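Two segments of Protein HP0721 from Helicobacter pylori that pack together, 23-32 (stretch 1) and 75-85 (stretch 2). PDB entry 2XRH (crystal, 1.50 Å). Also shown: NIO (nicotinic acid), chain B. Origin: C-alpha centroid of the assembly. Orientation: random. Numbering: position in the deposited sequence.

Stretch 1 (23-32) AGVVAPQDIV
Stretch 2 75-85: ARQKAVKEALK

Stretch 2 is helix throughout, with phi near -60° and psi near -45°, and it runs past both ends of the segment; its ladder of i to i+4 bonds includes Val-80 N to Arg-76 O at 2.8 Å and Leu-84 N to Val-80 O at 2.9 Å. Stretch 1 is mostly loop; Ile-31 and Val-32 are helical, and the helix continues later in the chain. The two run in the same sense along the contact: Gly-24 to Val-26 lie by the end of the Arg-76 side chain, the CA of Pro-28 is 5.0 Å from the CA of Val-80, and the CA of Val-32 is 5.8 Å from the CA of Leu-84. Together they bury 474 Å².

Two small residues help to shape the helix surface. Ala-79 and Ala-83, one turn apart, both point toward stretch 1, and their short side chains let the other backbone come close: the carbonyl O of Pro-28 reaches 3.7 Å from Ala-83 CB. Pro-28 packs its C-gamma exo ring against Ala-79 and Val-80, with Pro-28 CG 3.8 Å from Ala-79 CB and 4.1 Å from Val-80 CG2. The carbonyl O of Pro-28 also accepts Ile-31 N at 3.1 Å, and Ala-27 O accepts Asp-30 N at 2.9 Å, so the chain turns tightly here.

Ile-31 is the knob. It points toward the helix and sits in a hollow formed by Arg-76, Val-80, Ala-83 and Leu-84, with chi1 at -147°, between wells, and chi2 p. Ile-31 CG2 meets Ala-83 CB at 3.7 Å and Leu-84 CG at 4.3 Å. Ile-31 CG1 meets Val-80 CG1 at 4.0 Å. Ile-31 CD1 comes 3.8 Å from Arg-76 NH2 and 3.6 Å from C1 of nicotinic acid, so one side chain joins the helix packing to the ligand site. Next to it, Val-32 (chi1 t) lays CG2 3.3 Å from Ala-83 O and 4.4 Å from Leu-84 CD2. Leu-84 adopts m, t.

The polar end belongs to Arg-76. Its CA-to-CB bond points sideways, but chi1 to chi3 are all t and chi4 is -93°, which carries the guanidinium to the loop. There Arg-76 NH2 and NE share Val-26 O, at 2.7 and 3.2 Å, and that oxygen lies at the guanidinium edge, near its plane; one carbonyl thus takes a forked pair of bonds. Gly-24 O lies over one face, 3.2 Å from Arg-76 CZ. Gly-24 has phi/psi of 87/-10°, where a CB would jam against the preceding carbonyl, so the turn itself calls for glycine.

The charge is answered by the nicotinic acid carboxylate: Arg-76 NH1 bonds O1 at 2.8 Å, and NH2 bonds O2 at 3.1 Å. Water 1 joins the loop to this site, accepting from Gly-24 N at 2.9 Å and donating to ligand O2 at 2.5 Å. Water 2 accepts from Arg-76 NE at 3.0 Å and donates weakly to Val-25 O at 3.1 Å.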

# COMPACT_ATOMS: atom_id res chain seq x y z
N ALA A 23 14.38 -7.43 -5.49
CA ALA A 23 12.99 -7.30 -5.06
C ALA A 23 12.63 -5.84 -4.85
O ALA A 23 13.31 -5.08 -4.20
CB ALA A 23 12.69 -8.10 -3.80
N GLY A 24 11.51 -5.47 -5.44
CA GLY A 24 10.99 -4.08 -5.33
C GLY A 24 11.51 -3.11 -6.37
O GLY A 24 10.99 -1.99 -6.48
N VAL A 25 12.52 -3.51 -7.14
CA VAL A 25 13.14 -2.65 -8.16
C VAL A 25 12.98 -3.17 -9.57
O VAL A 25 13.29 -2.44 -10.50
CB VAL A 25 14.62 -2.40 -7.87
CG1 VAL A 25 14.76 -1.82 -6.51
CG2 VAL A 25 15.38 -3.60 -7.96
N VAL A 26 12.47 -4.39 -9.73
CA VAL A 26 12.29 -4.97 -11.06
C VAL A 26 11.25 -4.11 -11.80
O VAL A 26 10.27 -3.70 -11.21
CB VAL A 26 11.82 -6.44 -10.99
CG1 VAL A 26 11.46 -7.01 -12.34
CG2 VAL A 26 12.89 -7.32 -10.32
N ALA A 27 11.48 -3.83 -13.07
CA ALA A 27 10.56 -2.99 -13.85
C ALA A 27 9.24 -3.72 -14.05
O ALA A 27 9.22 -4.94 -14.19
CB ALA A 27 11.17 -2.63 -15.19
N PRO A 28 8.13 -3.00 -14.04
CA PRO A 28 6.84 -3.67 -14.30
C PRO A 28 6.84 -4.52 -15.56
O PRO A 28 6.20 -5.57 -15.58
CB PRO A 28 5.86 -2.52 -14.33
CG PRO A 28 6.44 -1.52 -13.36
CD PRO A 28 7.94 -1.62 -13.56
N GLN A 29 7.50 -4.06 -16.61
CA GLN A 29 7.52 -4.80 -17.88
C GLN A 29 8.19 -6.18 -17.74
O GLN A 29 8.01 -7.01 -18.58
CB GLN A 29 8.21 -3.99 -18.98
CG GLN A 29 9.70 -3.77 -18.72
CD GLN A 29 10.34 -2.72 -19.58
OE1 GLN A 29 10.95 -3.04 -20.58
NE2 GLN A 29 10.20 -1.47 -19.19
N ASP A 30 8.97 -6.36 -16.66
CA ASP A 30 9.70 -7.62 -16.39
C ASP A 30 9.11 -8.38 -15.22
O ASP A 30 9.61 -9.47 -14.92
CB ASP A 30 11.17 -7.35 -16.09
CG ASP A 30 11.90 -6.71 -17.26
OD1 ASP A 30 11.67 -7.15 -18.42
OD2 ASP A 30 12.72 -5.80 -17.02
N ILE A 31 8.01 -7.90 -14.65
CA ILE A 31 7.51 -8.45 -13.40
C ILE A 31 6.89 -9.82 -13.53
O ILE A 31 7.04 -10.64 -12.63
CB ILE A 31 6.60 -7.46 -12.57
CG1 ILE A 31 6.79 -7.69 -11.05
CG2 ILE A 31 5.12 -7.48 -13.00
CD1 ILE A 31 8.23 -7.24 -10.53
N VAL A 32 6.21 -10.10 -14.64
CA VAL A 32 5.63 -11.43 -14.83
C VAL A 32 6.75 -12.48 -14.93
O VAL A 32 6.70 -13.52 -14.29
CB VAL A 32 4.67 -11.48 -16.06
CG1 VAL A 32 4.31 -12.91 -16.44
CG2 VAL A 32 3.41 -10.68 -15.74
N ALA A 75 2.78 4.36 -8.12
CA ALA A 75 2.78 4.27 -9.60
C ALA A 75 3.35 2.94 -10.01
O ALA A 75 2.80 2.28 -10.89
CB ALA A 75 3.60 5.42 -10.25
N ARG A 76 4.46 2.54 -9.41
CA ARG A 76 5.03 1.23 -9.72
C ARG A 76 4.09 0.08 -9.34
O ARG A 76 3.90 -0.86 -10.14
CB ARG A 76 6.39 1.06 -9.06
CG ARG A 76 7.03 -0.20 -9.46
CD ARG A 76 8.27 -0.51 -8.69
NE ARG A 76 8.80 -1.84 -8.99
CZ ARG A 76 8.55 -2.97 -8.34
NH1 ARG A 76 7.74 -3.08 -7.29
NH2 ARG A 76 9.17 -4.06 -8.72
N GLN A 77 3.51 0.14 -8.15
CA GLN A 77 2.71 -0.97 -7.66
C GLN A 77 1.47 -1.14 -8.50
O GLN A 77 1.02 -2.28 -8.77
CB GLN A 77 2.37 -0.81 -6.17
CG GLN A 77 3.49 -0.99 -5.17
CD GLN A 77 4.30 -2.25 -5.42
OE1 GLN A 77 5.35 -2.15 -5.97
NE2 GLN A 77 3.78 -3.40 -5.04
N LYS A 78 0.89 -0.02 -8.94
CA LYS A 78 -0.30 -0.10 -9.82
C LYS A 78 0.07 -0.77 -11.15
O LYS A 78 -0.66 -1.61 -11.69
CB LYS A 78 -0.90 1.27 -10.03
CG LYS A 78 -1.58 1.83 -8.79
CD LYS A 78 -2.46 3.03 -9.16
CE LYS A 78 -3.23 3.53 -7.97
NZ LYS A 78 -3.42 5.03 -7.92
N ALA A 79 1.22 -0.41 -11.69
CA ALA A 79 1.68 -0.97 -12.94
C ALA A 79 1.99 -2.47 -12.77
O ALA A 79 1.75 -3.28 -13.67
CB ALA A 79 2.88 -0.19 -13.53
N VAL A 80 2.57 -2.83 -11.63
CA VAL A 80 2.87 -4.21 -11.33
C VAL A 80 1.55 -4.99 -11.28
O VAL A 80 1.44 -6.06 -11.86
CB VAL A 80 3.70 -4.37 -10.03
CG1 VAL A 80 3.61 -5.79 -9.52
CG2 VAL A 80 5.18 -3.96 -10.27
N LYS A 81 0.57 -4.47 -10.59
CA LYS A 81 -0.71 -5.15 -10.43
C LYS A 81 -1.31 -5.41 -11.80
O LYS A 81 -1.76 -6.51 -12.09
CB LYS A 81 -1.67 -4.30 -9.59
CG LYS A 81 -3.07 -4.84 -9.43
CD LYS A 81 -3.93 -4.06 -8.38
CE LYS A 81 -4.46 -2.73 -8.88
NZ LYS A 81 -5.77 -2.38 -8.29
N GLU A 82 -1.30 -4.40 -12.64
CA GLU A 82 -1.82 -4.53 -14.00
C GLU A 82 -1.05 -5.50 -14.85
O GLU A 82 -1.66 -6.31 -15.57
CB GLU A 82 -1.87 -3.17 -14.64
CG GLU A 82 -2.92 -2.29 -14.05
CD GLU A 82 -4.29 -2.93 -14.09
OE1 GLU A 82 -4.70 -3.22 -15.24
OE2 GLU A 82 -4.91 -3.18 -12.98
N ALA A 83 0.28 -5.47 -14.78
CA ALA A 83 1.09 -6.41 -15.50
C ALA A 83 0.78 -7.84 -15.06
O ALA A 83 0.69 -8.73 -15.88
CB ALA A 83 2.59 -6.10 -15.37
N LEU A 84 0.67 -8.06 -13.76
CA LEU A 84 0.41 -9.38 -13.27
C LEU A 84 -0.95 -9.87 -13.78
O LEU A 84 -1.07 -11.05 -14.15
CB LEU A 84 0.40 -9.41 -11.75
CG LEU A 84 1.79 -9.35 -11.13
CD1 LEU A 84 1.66 -9.07 -9.57
CD2 LEU A 84 2.60 -10.57 -11.43
N LYS A 85 -1.94 -8.99 -13.78
CA LYS A 85 -3.30 -9.31 -14.29
C LYS A 85 -3.20 -9.78 -15.73
O LYS A 85 -3.75 -10.85 -16.11
CB LYS A 85 -4.24 -8.11 -14.25
CG LYS A 85 -4.54 -7.48 -12.90
CD LYS A 85 -4.78 -8.47 -11.79
CE LYS A 85 -4.26 -7.95 -10.42
NZ LYS A 85 -2.80 -8.15 -10.22
N NIO B . 6.39 -9.83 -7.70
C1 NIO B . 7.02 -8.66 -7.49
C2 NIO B . 6.37 -7.63 -6.77
C3 NIO B . 5.09 -7.79 -6.32
C4 NIO B . 4.49 -9.02 -6.56
C5 NIO B . 5.15 -10.02 -7.26
C6 NIO B . 7.02 -6.30 -6.61
O1 NIO B . 6.26 -5.30 -6.55
O2 NIO B . 8.25 -6.22 -6.63
O HOH W 1 10.37 -6.85 -7.72
O HOH W 2 10.84 -0.55 -10.77